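Local coordinates for uncharacterized protein (Staphylococcus aureus subsp. aureus Mu50, PDB 4QXZ) that is of unknown function but folds into a beta-barrel core resembling type VI secretion system proteins, joined to a pair of helices, at residues F98-K103 and F116-Y121; R28-N33 and D83-I88; Q125-S130 and S155-K160; H35-E40 and F149-Q154; I62-E67 and T110-V115. One frame throughout, in Å; residues are numbered along the deposited sequence.

Interaction 1 of 5, residues F98-K103 and F116-Y121; sequences FESTVK and FECHIY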
# COMPACT_ATOMS: atom_id res chain seq x y z
N PHE A 98 16.46 1.59 4.60
CA PHE A 98 16.57 0.15 4.80
C PHE A 98 17.91 -0.41 4.35
O PHE A 98 18.58 0.14 3.47
CB PHE A 98 15.51 -0.62 4.02
CG PHE A 98 14.11 -0.25 4.36
CD1 PHE A 98 13.52 0.86 3.78
CD2 PHE A 98 13.37 -1.02 5.23
CE1 PHE A 98 12.22 1.20 4.08
CE2 PHE A 98 12.07 -0.69 5.53
CZ PHE A 98 11.49 0.42 4.95
N GLU A 99 18.27 -1.53 4.96
CA GLU A 99 19.37 -2.34 4.49
C GLU A 99 18.72 -3.60 3.96
O GLU A 99 17.93 -4.24 4.67
CB GLU A 99 20.34 -2.66 5.64
CG GLU A 99 21.58 -3.46 5.21
CD GLU A 99 22.57 -3.73 6.35
OE1 GLU A 99 22.25 -3.31 7.50
OE2 GLU A 99 23.66 -4.35 6.13
N SER A 100 19.03 -3.96 2.71
CA SER A 100 18.36 -5.10 2.10
C SER A 100 19.20 -5.96 1.15
O SER A 100 20.30 -5.57 0.71
CB SER A 100 17.11 -4.61 1.34
OG SER A 100 17.47 -3.86 0.21
N THR A 101 18.64 -7.13 0.85
CA THR A 101 19.17 -8.05 -0.16
C THR A 101 18.06 -8.48 -1.12
O THR A 101 16.88 -8.57 -0.74
CB THR A 101 19.74 -9.33 0.49
OG1 THR A 101 18.75 -9.87 1.36
CG2 THR A 101 20.98 -9.02 1.32
N VAL A 102 18.45 -8.78 -2.36
CA VAL A 102 17.49 -9.28 -3.34
C VAL A 102 17.13 -10.74 -3.04
O VAL A 102 18.02 -11.60 -2.94
CB VAL A 102 18.02 -9.17 -4.78
CG1 VAL A 102 16.94 -9.61 -5.77
CG2 VAL A 102 18.49 -7.75 -5.06
N LYS A 103 15.83 -11.01 -2.90
CA LYS A 103 15.32 -12.32 -2.53
C LYS A 103 14.86 -13.12 -3.75
O LYS A 103 15.09 -14.32 -3.82
CB LYS A 103 14.15 -12.13 -1.59
CG LYS A 103 13.68 -13.39 -0.91
CD LYS A 103 12.40 -13.09 -0.15
CE LYS A 103 12.43 -13.71 1.24
NZ LYS A 103 12.45 -15.20 1.19
N PHE A 116 12.60 -7.67 -2.32
CA PHE A 116 13.76 -7.48 -1.43
C PHE A 116 13.41 -7.84 -0.02
O PHE A 116 12.31 -7.58 0.41
CB PHE A 116 14.22 -6.02 -1.38
CG PHE A 116 14.52 -5.43 -2.72
CD1 PHE A 116 13.50 -5.04 -3.56
CD2 PHE A 116 15.82 -5.24 -3.12
CE1 PHE A 116 13.77 -4.49 -4.78
CE2 PHE A 116 16.11 -4.69 -4.34
CZ PHE A 116 15.09 -4.32 -5.18
N GLU A 117 14.38 -8.38 0.72
CA GLU A 117 14.27 -8.57 2.17
C GLU A 117 14.87 -7.36 2.88
O GLU A 117 16.06 -7.11 2.77
CB GLU A 117 15.00 -9.85 2.60
CG GLU A 117 14.76 -10.24 4.05
CD GLU A 117 15.80 -11.25 4.57
OE1 GLU A 117 15.97 -12.31 3.92
OE2 GLU A 117 16.43 -10.98 5.64
N CYS A 118 14.06 -6.62 3.62
CA CYS A 118 14.46 -5.34 4.14
C CYS A 118 14.42 -5.31 5.65
O CYS A 118 13.58 -5.97 6.26
CB CYS A 118 13.52 -4.26 3.59
SG CYS A 118 13.59 -4.10 1.80
N HIS A 119 15.34 -4.56 6.24
CA HIS A 119 15.37 -4.29 7.67
C HIS A 119 15.52 -2.78 7.84
O HIS A 119 16.45 -2.18 7.33
CB HIS A 119 16.55 -5.02 8.33
CG HIS A 119 16.70 -6.45 7.88
ND1 HIS A 119 15.71 -7.39 8.08
CD2 HIS A 119 17.70 -7.08 7.22
CE1 HIS A 119 16.11 -8.55 7.57
NE2 HIS A 119 17.31 -8.39 7.05
N ILE A 120 14.58 -2.16 8.55
CA ILE A 120 14.54 -0.71 8.63
C ILE A 120 15.63 -0.18 9.56
O ILE A 120 16.09 -0.90 10.44
CB ILE A 120 13.17 -0.22 9.12
CG1 ILE A 120 12.86 1.16 8.55
CG2 ILE A 120 13.09 -0.22 10.66
CD1 ILE A 120 11.44 1.61 8.83
N TYR A 121 16.04 1.07 9.36
CA TYR A 121 16.95 1.71 10.32
C TYR A 121 16.75 3.23 10.42
O TYR A 121 16.13 3.84 9.55
CB TYR A 121 18.42 1.32 10.08
CG TYR A 121 19.09 1.96 8.90
CD1 TYR A 121 19.73 3.20 9.00
CD2 TYR A 121 19.16 1.29 7.68
CE1 TYR A 121 20.37 3.78 7.90
CE2 TYR A 121 19.79 1.85 6.58
CZ TYR A 121 20.40 3.10 6.68
OH TYR A 121 21.02 3.64 5.54
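Phe98 swings its ring beside its own backbone N (chi1 -59°), and Ile120 holds CG1 roughly anti to its N (chi1 -150°), which brings CG1 over one face of that ring. The CH-pi geometry is explicit: Ile120 CG1 stands 4.0 Å from the centroid of the Phe98 ring, 27° off the normal. Cys118, the next residue on this face, sets its CB 3.6 Å from Phe98 CD2, while its sulfur makes an oblique sulfur-aromatic contact. Farther along, Val102 CG2 meets Phe116 CE2 at 3.9 Å, the two side chains slanting across each other. The backbones fix this register. Glu99 and His119 form one antiparallel hydrogen-bonded pair, with Glu99 N to His119 O at 3.1 Å and nearly straight; Thr101 and Glu117 form the other, where Glu117 N reaches Thr101 O at 2.9 Å. Tyr121 leans the edge of its ring against Phe98 C, Tyr121 CE2 lying 3.7 Å away, and its hydroxyl is hydrogen-bonded to Asp83. The two segments belong to the hairpin of strands 96-107 and 111-121, flanked by strand 82-88 beside the first and strand 57-65 beside the second, with helix 69-77 touching Val102 and Phe116.

Interaction 2 of 5, residues R28-N33 and D83-I88; sequences RFQIVN and DIRVVI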
# COMPACT_ATOMS: atom_id res chain seq x y z
N ARG A 28 8.82 5.76 -4.69
CA ARG A 28 10.18 6.00 -5.18
C ARG A 28 11.17 5.02 -4.60
O ARG A 28 11.07 4.62 -3.43
CB ARG A 28 10.67 7.42 -4.88
CG ARG A 28 9.83 8.50 -5.54
CD ARG A 28 10.31 9.86 -5.13
NE ARG A 28 11.62 10.17 -5.67
CZ ARG A 28 12.24 11.33 -5.49
NH1 ARG A 28 11.67 12.29 -4.77
NH2 ARG A 28 13.43 11.53 -6.02
N PHE A 29 12.15 4.67 -5.41
CA PHE A 29 13.13 3.69 -5.02
C PHE A 29 14.51 4.16 -5.40
O PHE A 29 14.71 4.56 -6.54
CB PHE A 29 12.84 2.36 -5.70
CG PHE A 29 13.84 1.30 -5.36
CD1 PHE A 29 13.92 0.80 -4.06
CD2 PHE A 29 14.69 0.79 -6.32
CE1 PHE A 29 14.85 -0.17 -3.73
CE2 PHE A 29 15.60 -0.20 -6.01
CZ PHE A 29 15.69 -0.68 -4.71
N GLN A 30 15.44 4.12 -4.47
CA GLN A 30 16.81 4.52 -4.75
C GLN A 30 17.80 3.58 -4.09
O GLN A 30 17.50 2.99 -3.03
CB GLN A 30 17.07 5.92 -4.22
CG GLN A 30 16.10 6.99 -4.68
CD GLN A 30 16.35 8.33 -4.00
OE1 GLN A 30 16.75 8.37 -2.84
NE2 GLN A 30 16.11 9.42 -4.73
N ILE A 31 18.99 3.48 -4.68
CA ILE A 31 20.11 2.72 -4.10
C ILE A 31 21.29 3.66 -3.99
O ILE A 31 21.60 4.43 -4.93
CB ILE A 31 20.51 1.52 -4.96
CG1 ILE A 31 19.28 0.63 -5.22
CG2 ILE A 31 21.63 0.71 -4.28
CD1 ILE A 31 19.59 -0.78 -5.66
N VAL A 32 21.90 3.64 -2.82
CA VAL A 32 22.98 4.53 -2.48
C VAL A 32 24.26 3.78 -2.23
O VAL A 32 24.27 2.81 -1.53
CB VAL A 32 22.64 5.29 -1.22
CG1 VAL A 32 23.58 6.43 -1.01
CG2 VAL A 32 21.25 5.82 -1.33
N ASN A 33 25.33 4.22 -2.84
CA ASN A 33 26.65 3.67 -2.60
C ASN A 33 27.48 4.39 -1.54
O ASN A 33 27.02 5.28 -0.91
CB ASN A 33 27.40 3.50 -3.92
CG ASN A 33 27.99 4.76 -4.43
OD1 ASN A 33 27.87 5.79 -3.84
ND2 ASN A 33 28.63 4.68 -5.55
N ASP A 83 21.97 -0.51 0.41
CA ASP A 83 21.50 0.59 1.22
C ASP A 83 20.47 1.36 0.39
O ASP A 83 20.80 2.07 -0.58
CB ASP A 83 22.68 1.50 1.61
CG ASP A 83 22.36 2.46 2.76
OD1 ASP A 83 21.43 2.20 3.58
OD2 ASP A 83 23.07 3.49 2.88
N ILE A 84 19.21 1.21 0.76
CA ILE A 84 18.13 1.72 -0.07
C ILE A 84 17.28 2.77 0.62
O ILE A 84 17.23 2.84 1.86
CB ILE A 84 17.21 0.59 -0.59
CG1 ILE A 84 16.39 -0.03 0.53
CG2 ILE A 84 18.03 -0.48 -1.28
CD1 ILE A 84 15.34 -1.03 0.04
N ARG A 85 16.65 3.59 -0.21
CA ARG A 85 15.75 4.64 0.22
C ARG A 85 14.40 4.35 -0.42
O ARG A 85 14.33 4.13 -1.63
CB ARG A 85 16.24 5.99 -0.25
CG ARG A 85 17.66 6.31 0.13
CD ARG A 85 17.80 6.53 1.63
NE ARG A 85 19.20 6.59 2.02
CZ ARG A 85 19.94 5.56 2.43
NH1 ARG A 85 19.44 4.33 2.55
NH2 ARG A 85 21.21 5.77 2.73
N VAL A 86 13.35 4.34 0.38
CA VAL A 86 11.99 4.07 -0.11
C VAL A 86 11.05 5.20 0.36
O VAL A 86 10.94 5.47 1.56
CB VAL A 86 11.48 2.71 0.41
CG1 VAL A 86 10.16 2.35 -0.27
CG2 VAL A 86 12.52 1.61 0.20
N VAL A 87 10.42 5.86 -0.61
CA VAL A 87 9.47 6.94 -0.32
C VAL A 87 8.08 6.34 -0.38
O VAL A 87 7.74 5.61 -1.33
CB VAL A 87 9.60 8.07 -1.34
CG1 VAL A 87 8.65 9.21 -1.01
CG2 VAL A 87 11.03 8.57 -1.38
N ILE A 88 7.28 6.70 0.60
CA ILE A 88 6.02 6.06 0.85
C ILE A 88 4.81 6.94 0.58
O ILE A 88 4.78 8.09 0.95
CB ILE A 88 5.98 5.57 2.29
CG1 ILE A 88 7.00 4.48 2.49
CG2 ILE A 88 4.63 5.04 2.64
CD1 ILE A 88 7.20 4.13 3.94
O HOH W 1 25.23 3.35 1.24
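Phe29 turns the edge of its ring to Ile84, Phe29 CE1 lying 3.9 Å from Ile84 CD1, on the buried face that Ile31 and Val86 also line. The other face is mixed. Its tight patch is at Arg85: Val32 CG2 sits over one face of the guanidinium, and Gln30 OE1 comes 3.6 Å from Arg85 CB. A bend at chi2 (-69°) folds the arginine back along its own strand into an end-on salt bridge, Arg85 NH1 to Asp83 OD1 at 3.1 Å and NH2 to OD2 at 2.9 Å, both oxygens met from above the carboxylate plane; OD1 also bonds Tyr121 OH. Looser on this same face are the partly exposed Arg28 and Gln30, which share Glu40, and beyond Val32 a water lies 3.0 Å from Val32 O and 2.7 Å from Asp83 OD2. Within the sheet, Gln30 and Arg85 exchange two backbone bonds, Arg85 N to Gln30 O being the straighter at 167°. With strand directions 162° apart and an apolar face turned inward, the pairing fits neighbouring strands in an antiparallel beta-barrel wall.

Interaction 3 of 5, residues Q125-S130 and S155-K160; sequences QQYAES and SKPKLK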
# COMPACT_ATOMS: atom_id res chain seq x y z
N GLN A 125 22.48 9.48 15.51
CA GLN A 125 22.84 10.80 16.03
C GLN A 125 24.23 11.17 15.54
O GLN A 125 25.02 10.29 15.18
CB GLN A 125 22.88 10.78 17.57
CG GLN A 125 21.64 10.23 18.27
CD GLN A 125 20.43 11.12 18.11
OE1 GLN A 125 20.49 12.18 17.48
NE2 GLN A 125 19.31 10.68 18.67
N GLN A 126 24.54 12.46 15.52
CA GLN A 126 25.89 12.91 15.17
C GLN A 126 26.34 12.43 13.76
O GLN A 126 27.54 12.28 13.50
CB GLN A 126 26.91 12.43 16.23
CG GLN A 126 26.99 13.27 17.50
CD GLN A 126 25.73 13.24 18.33
OE1 GLN A 126 24.80 14.04 18.13
NE2 GLN A 126 25.69 12.34 19.30
N TYR A 127 25.40 12.16 12.87
CA TYR A 127 25.75 11.75 11.51
C TYR A 127 26.70 12.74 10.84
O TYR A 127 27.72 12.35 10.27
CB TYR A 127 24.51 11.53 10.61
CG TYR A 127 24.89 10.97 9.24
CD1 TYR A 127 25.20 9.63 9.09
CD2 TYR A 127 24.97 11.80 8.12
CE1 TYR A 127 25.59 9.12 7.86
CE2 TYR A 127 25.34 11.29 6.88
CZ TYR A 127 25.67 9.95 6.76
OH TYR A 127 26.05 9.44 5.56
N ALA A 128 26.37 14.02 10.93
CA ALA A 128 27.16 15.06 10.26
C ALA A 128 28.62 15.03 10.75
O ALA A 128 29.53 15.18 9.97
CB ALA A 128 26.54 16.45 10.50
N GLU A 129 28.80 14.81 12.05
CA GLU A 129 30.12 14.84 12.69
C GLU A 129 30.94 13.60 12.30
O GLU A 129 32.13 13.70 11.99
CB GLU A 129 29.96 14.90 14.23
CG GLU A 129 29.30 16.18 14.78
CD GLU A 129 27.77 16.16 14.82
OE1 GLU A 129 27.11 15.49 13.98
OE2 GLU A 129 27.20 16.85 15.71
N SER A 130 30.29 12.44 12.34
CA SER A 130 30.91 11.20 11.92
C SER A 130 31.23 11.20 10.43
O SER A 130 32.27 10.69 10.03
CB SER A 130 29.96 10.05 12.20
OG SER A 130 29.75 9.98 13.59
N SER A 155 22.06 12.05 0.77
CA SER A 155 21.91 10.63 0.49
C SER A 155 22.06 9.71 1.66
O SER A 155 21.53 8.65 1.68
CB SER A 155 22.83 10.19 -0.63
OG SER A 155 24.19 10.38 -0.30
N LYS A 156 22.84 10.16 2.61
CA LYS A 156 23.16 9.46 3.85
C LYS A 156 23.73 8.08 3.78
O LYS A 156 23.20 7.21 4.42
CB LYS A 156 21.92 9.44 4.69
CG LYS A 156 21.43 10.83 5.01
CD LYS A 156 19.97 10.87 5.43
CE LYS A 156 19.34 12.25 5.29
NZ LYS A 156 17.86 12.20 5.24
N PRO A 157 24.80 7.84 3.03
CA PRO A 157 25.32 6.47 2.97
C PRO A 157 25.65 5.91 4.35
O PRO A 157 25.93 6.68 5.29
CB PRO A 157 26.59 6.61 2.11
CG PRO A 157 26.94 8.06 2.12
CD PRO A 157 25.66 8.82 2.34
N LYS A 158 25.58 4.59 4.49
CA LYS A 158 26.14 3.90 5.66
C LYS A 158 27.59 4.27 5.77
O LYS A 158 28.31 4.33 4.76
CB LYS A 158 26.01 2.37 5.61
CG LYS A 158 24.63 1.85 5.99
CD LYS A 158 24.69 0.65 6.93
CE LYS A 158 23.34 0.37 7.61
NZ LYS A 158 22.96 1.42 8.61
N LEU A 159 28.01 4.53 7.00
CA LEU A 159 29.36 4.98 7.26
C LEU A 159 30.32 3.80 7.36
O LEU A 159 29.91 2.67 7.69
CB LEU A 159 29.38 5.86 8.51
CG LEU A 159 28.61 7.19 8.40
CD1 LEU A 159 28.52 7.98 9.69
CD2 LEU A 159 29.16 8.07 7.30
N LYS A 160 31.58 4.07 7.03
CA LYS A 160 32.65 3.05 7.01
C LYS A 160 32.75 2.29 8.34
O LYS A 160 33.04 1.10 8.35
CB LYS A 160 34.00 3.70 6.67
CG LYS A 160 34.94 2.81 5.88
CD LYS A 160 36.09 3.60 5.26
CE LYS A 160 35.69 4.19 3.91
NZ LYS A 160 36.80 4.99 3.32
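The Tyr127 ring receives Pro157 O at its edge, near the ring plane, whereas Leu159 CG and Lys156 CA approach it obliquely. Tyr127 OH donates to Pro157 O at 2.8 Å and arrives in the carbonyl plane on a lone pair, with a C=O...O angle of 134°. Carrying CG trans to the backbone N (chi1 -175°), Tyr127 extends from the first turn of helix 127-137 to the chain that follows helix 142-155. Tyr127 OH also lies 3.3 Å from Pro157 CD, so the proline ring packs close to the same oxygen that makes the polar bond. Leu159 supplies the apolar half: Leu159 CG is 3.6 Å from Tyr127 CE1, and Leu159 CD1 is also 3.6 Å from Ser130 CB, bridging two residues about one helical turn apart. Ser130 is tied back to the helix start, where Gln126 O, at the N-cap position, accepts both Ser130 N (3.0 Å) and Ser130 OG (3.2 Å). Combining a directed phenol-to-carbonyl bond with leucine packing probably helps to hold the start of one helix against the exit from the other: the bond satisfies a backbone oxygen in a buried contact, and Leu159 packs obliquely against the CE1 side of the ring.

Interaction 4 of 5, residues H35-E40 and F149-Q154; sequences HGRIIE and FNRMMQ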
# COMPACT_ATOMS: atom_id res chain seq x y z
N HIS A 35 29.86 6.41 -1.56
CA HIS A 35 30.19 7.76 -1.79
C HIS A 35 29.02 8.61 -1.79
O HIS A 35 29.09 9.72 -2.26
CB HIS A 35 30.87 7.92 -3.12
CG HIS A 35 32.06 7.08 -3.27
ND1 HIS A 35 33.07 7.14 -2.45
CD2 HIS A 35 32.37 6.11 -4.18
CE1 HIS A 35 33.99 6.28 -2.81
NE2 HIS A 35 33.56 5.65 -3.87
N GLY A 36 27.90 8.08 -1.34
CA GLY A 36 26.65 8.82 -1.35
C GLY A 36 26.05 9.17 -2.68
O GLY A 36 25.44 10.18 -2.83
N ARG A 37 26.21 8.30 -3.65
CA ARG A 37 25.70 8.51 -4.96
C ARG A 37 24.48 7.67 -5.14
O ARG A 37 24.47 6.51 -4.84
CB ARG A 37 26.77 8.17 -5.99
CG ARG A 37 28.02 8.99 -5.75
CD ARG A 37 29.02 9.01 -6.90
NE ARG A 37 29.61 10.34 -7.08
CZ ARG A 37 28.96 11.42 -7.52
NH1 ARG A 37 27.68 11.37 -7.82
NH2 ARG A 37 29.61 12.57 -7.66
N ILE A 38 23.43 8.33 -5.59
CA ILE A 38 22.10 7.74 -5.71
C ILE A 38 21.93 7.22 -7.11
O ILE A 38 22.14 7.96 -8.06
CB ILE A 38 21.00 8.79 -5.45
CG1 ILE A 38 21.00 9.22 -3.99
CG2 ILE A 38 19.62 8.24 -5.83
CD1 ILE A 38 20.18 10.46 -3.69
N ILE A 39 21.52 5.97 -7.24
CA ILE A 39 20.84 5.55 -8.46
C ILE A 39 19.34 5.38 -8.14
O ILE A 39 18.97 4.60 -7.25
CB ILE A 39 21.43 4.26 -9.06
CG1 ILE A 39 22.89 4.47 -9.43
CG2 ILE A 39 20.67 3.85 -10.31
CD1 ILE A 39 23.58 3.19 -9.90
N GLU A 40 18.50 6.14 -8.85
CA GLU A 40 17.06 6.05 -8.71
C GLU A 40 16.48 5.22 -9.85
O GLU A 40 16.78 5.45 -11.01
CB GLU A 40 16.40 7.45 -8.69
CG GLU A 40 14.86 7.36 -8.65
CD GLU A 40 14.16 8.52 -7.95
OE1 GLU A 40 14.83 9.43 -7.43
OE2 GLU A 40 12.92 8.50 -7.93
N PHE A 149 30.69 16.23 1.18
CA PHE A 149 29.89 16.39 2.40
C PHE A 149 28.45 16.73 2.08
O PHE A 149 27.54 16.20 2.70
CB PHE A 149 30.48 17.49 3.27
CG PHE A 149 29.74 17.69 4.58
CD1 PHE A 149 29.95 16.82 5.64
CD2 PHE A 149 28.88 18.77 4.75
CE1 PHE A 149 29.30 17.01 6.85
CE2 PHE A 149 28.23 18.97 5.96
CZ PHE A 149 28.43 18.08 6.99
N ASN A 150 28.25 17.62 1.16
CA ASN A 150 26.93 18.01 0.80
C ASN A 150 26.12 16.92 0.14
O ASN A 150 24.95 16.80 0.42
CB ASN A 150 26.98 19.22 -0.08
CG ASN A 150 27.55 20.42 0.63
OD1 ASN A 150 27.86 20.38 1.79
ND2 ASN A 150 27.71 21.48 -0.09
N ARG A 151 26.72 16.17 -0.75
CA ARG A 151 26.05 15.06 -1.37
C ARG A 151 25.74 13.97 -0.41
O ARG A 151 24.66 13.47 -0.37
CB ARG A 151 26.90 14.54 -2.51
CG ARG A 151 26.26 13.44 -3.31
CD ARG A 151 27.15 12.85 -4.38
NE ARG A 151 28.33 12.19 -3.83
CZ ARG A 151 29.57 12.64 -3.77
NH1 ARG A 151 29.91 13.83 -4.19
NH2 ARG A 151 30.50 11.88 -3.24
N MET A 152 26.70 13.63 0.41
CA MET A 152 26.51 12.65 1.41
C MET A 152 25.52 13.10 2.46
O MET A 152 24.83 12.28 3.01
CB MET A 152 27.82 12.19 1.98
CG MET A 152 28.73 11.59 0.94
SD MET A 152 30.31 11.02 1.46
CE MET A 152 31.03 11.26 -0.01
N MET A 153 25.46 14.37 2.79
CA MET A 153 24.46 14.75 3.75
C MET A 153 23.04 14.49 3.30
O MET A 153 22.20 14.25 4.11
CB MET A 153 24.62 16.17 4.28
CG MET A 153 25.61 16.32 5.44
SD MET A 153 25.41 15.54 6.97
CE MET A 153 24.19 16.54 7.61
N GLN A 154 22.74 14.67 2.04
CA GLN A 154 21.45 14.26 1.54
C GLN A 154 21.15 12.78 1.38
O GLN A 154 20.12 12.32 1.78
CB GLN A 154 21.21 14.95 0.24
CG GLN A 154 21.01 16.43 0.38
CD GLN A 154 19.93 16.76 1.35
OE1 GLN A 154 18.83 16.27 1.28
NE2 GLN A 154 20.24 17.60 2.26
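Hydrogen bonding centres on His35 O, which Arg151 grips side-on with two nitrogens: NE at 3.0 Å and NH2 at 2.8 Å. Both donors lie in the carbonyl plane, and the oxygen lies close to the guanidinium plane, so this fork fixes the rotation of the arginine head. Stacking forms the second layer. The Arg37 guanidinium lies flat on that of Arg151, centres 4.0 Å apart and planes at 9°, with Arg151 NE over the middle of the Arg37 group. This face-to-face placement puts two like charges together, Arg37 NH2 and Arg151 NH1 being 3.7 Å apart. Van der Waals contacts complete the set: Arg151 CG lies 3.4 Å from Gly36 O, and Met152, its chain extended beyond CG, brings CE to 3.3 Å from His35 O. Gly36 has phi of 66°, and its CA is 4.7 Å from Met152 CA, a close backbone approach to the helix. Gly36 O is itself bonded to Ser155 OG. The contact thus joins the turn between strands 23-32 and 38-41 to helix 142-155, whose Met152 and Met153 also touch Leu131 of helix 127-137.

Interaction 5 of 5, residues I62-E67 and T110-V115; sequences IVISNE and TTMSIV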
# COMPACT_ATOMS: atom_id res chain seq x y z
N ILE A 62 8.79 -4.44 -6.16
CA ILE A 62 8.71 -3.38 -7.16
C ILE A 62 8.71 -3.96 -8.55
O ILE A 62 9.20 -5.07 -8.77
CB ILE A 62 9.89 -2.39 -7.07
CG1 ILE A 62 11.24 -3.11 -7.20
CG2 ILE A 62 9.85 -1.62 -5.76
CD1 ILE A 62 12.43 -2.20 -7.22
N VAL A 63 8.17 -3.20 -9.49
CA VAL A 63 8.26 -3.54 -10.90
C VAL A 63 9.01 -2.44 -11.63
O VAL A 63 8.66 -1.27 -11.52
CB VAL A 63 6.86 -3.71 -11.52
CG1 VAL A 63 6.97 -4.07 -13.01
CG2 VAL A 63 6.08 -4.78 -10.76
N ILE A 64 10.07 -2.82 -12.34
CA ILE A 64 10.87 -1.86 -13.09
C ILE A 64 11.23 -2.43 -14.45
O ILE A 64 10.95 -3.59 -14.74
CB ILE A 64 12.16 -1.49 -12.34
CG1 ILE A 64 12.99 -2.73 -12.00
CG2 ILE A 64 11.83 -0.69 -11.08
CD1 ILE A 64 14.39 -2.42 -11.50
N SER A 65 11.85 -1.60 -15.28
CA SER A 65 12.31 -2.01 -16.60
C SER A 65 13.33 -3.14 -16.54
O SER A 65 14.19 -3.14 -15.68
CB SER A 65 12.92 -0.80 -17.30
OG SER A 65 13.72 -1.21 -18.39
N ASN A 66 13.30 -3.99 -17.55
CA ASN A 66 14.21 -5.12 -17.78
C ASN A 66 15.62 -4.68 -17.94
O ASN A 66 16.54 -5.43 -17.76
CB ASN A 66 13.93 -5.78 -19.11
CG ASN A 66 14.62 -7.08 -19.27
OD1 ASN A 66 14.85 -7.77 -18.32
ND2 ASN A 66 14.95 -7.42 -20.48
N GLU A 67 15.77 -3.45 -18.37
CA GLU A 67 17.06 -2.84 -18.59
C GLU A 67 18.07 -3.17 -17.47
O GLU A 67 19.25 -3.35 -17.73
CB GLU A 67 16.86 -1.32 -18.71
CG GLU A 67 18.12 -0.52 -18.97
CD GLU A 67 17.82 0.86 -19.51
OE1 GLU A 67 18.53 1.81 -19.10
OE2 GLU A 67 16.88 1.00 -20.33
N THR A 110 9.18 -6.55 -20.95
CA THR A 110 9.90 -5.30 -20.82
C THR A 110 10.21 -4.89 -19.40
O THR A 110 10.83 -3.89 -19.18
CB THR A 110 9.13 -4.12 -21.44
OG1 THR A 110 7.87 -4.00 -20.79
CG2 THR A 110 8.89 -4.34 -22.88
N THR A 111 9.76 -5.68 -18.45
CA THR A 111 9.80 -5.29 -17.07
C THR A 111 10.29 -6.44 -16.27
O THR A 111 10.38 -7.51 -16.76
CB THR A 111 8.44 -4.88 -16.56
OG1 THR A 111 7.52 -5.93 -16.77
CG2 THR A 111 7.99 -3.71 -17.28
N MET A 112 10.67 -6.17 -15.05
CA MET A 112 11.01 -7.18 -14.09
C MET A 112 10.37 -6.88 -12.76
O MET A 112 10.11 -5.77 -12.43
CB MET A 112 12.52 -7.32 -13.96
CG MET A 112 13.28 -6.09 -13.54
SD MET A 112 14.99 -6.12 -13.89
CE MET A 112 15.51 -7.24 -12.74
N SER A 113 10.10 -7.92 -12.00
CA SER A 113 9.57 -7.81 -10.65
C SER A 113 10.60 -8.31 -9.62
O SER A 113 11.08 -9.45 -9.71
CB SER A 113 8.28 -8.61 -10.54
OG SER A 113 8.09 -9.02 -9.21
N ILE A 114 10.91 -7.47 -8.65
CA ILE A 114 11.95 -7.79 -7.68
C ILE A 114 11.42 -7.66 -6.28
O ILE A 114 10.90 -6.60 -5.91
CB ILE A 114 13.16 -6.85 -7.82
CG1 ILE A 114 13.58 -6.73 -9.28
CG2 ILE A 114 14.32 -7.37 -6.98
CD1 ILE A 114 14.54 -5.60 -9.53
N VAL A 115 11.59 -8.73 -5.50
CA VAL A 115 11.28 -8.75 -4.07
C VAL A 115 12.58 -8.58 -3.29
O VAL A 115 13.57 -9.26 -3.58
CB VAL A 115 10.61 -10.10 -3.71
CG1 VAL A 115 10.43 -10.24 -2.20
CG2 VAL A 115 9.26 -10.23 -4.42
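Ile64 and Met112 run alongside each other from neighbouring strands, Ile64 CG1 being 3.7 Å from Met112 CG. Ile64 CG1 and Met112 CG both sit at chi1 near +60° (56° and 59°), flanked by N and C, which sends the two chains out together. Met112 SD passes 3.6 Å from Ser65 O, and a bend at chi3 turns CE aside. Ile114, set differently at chi1, slants across Ile64 on the same buried face, bringing Ile114 CD1 to 3.7 Å from Ile64 CD1. On the other side of the sheet Val63 CG1 meets Thr111 CB at 3.9 Å. Backbone pairing keeps these side chains in register: Ile62 N reaches Ile114 O at 3.0 Å, and Ile64 N reaches Met112 O at 3.0 Å. At the strand end the geometry changes. Asn66 N still donates to Thr110 O at 3.0 Å, but from above the carbonyl plane, while Ser65 OG accepts Glu67 N in an ST turn. The Ser65 and Thr111 side chains diverge here. The buried face, touched by Phe72 of helix 69-77, and the antiparallel pairing with strand directions 150° apart are consistent with a twisted wall of the beta-barrel core, where strand 57-65 gives way to a 3-10 turn.

How the interactions relate
Interactions 1, 2 and 5 pair strands of one curled antiparallel sheet, whereas 3 and 4 involve the two-helix pair. Interaction 2 is buried and lies nearest the chain's centre; interactions 1 and 5 are partly buried and share strand 111-121, with Phe116 meeting Ile62 between them. Interaction 3 is also a buried contact, although about 15 Å separate its centre from that of the chain. Backbone bonds with apolar packing dominate the strand pairs, while interaction 3 relies on one phenol bond and interaction 4 on arginine, partly at the surface. The polar end of interaction 2 links barrel to helices: Asp83 OD2 bonds Lys158 N, and Arg85 reaches Ser155 O. Interactions 3 and 5 lie on opposite sides of the chain's centre.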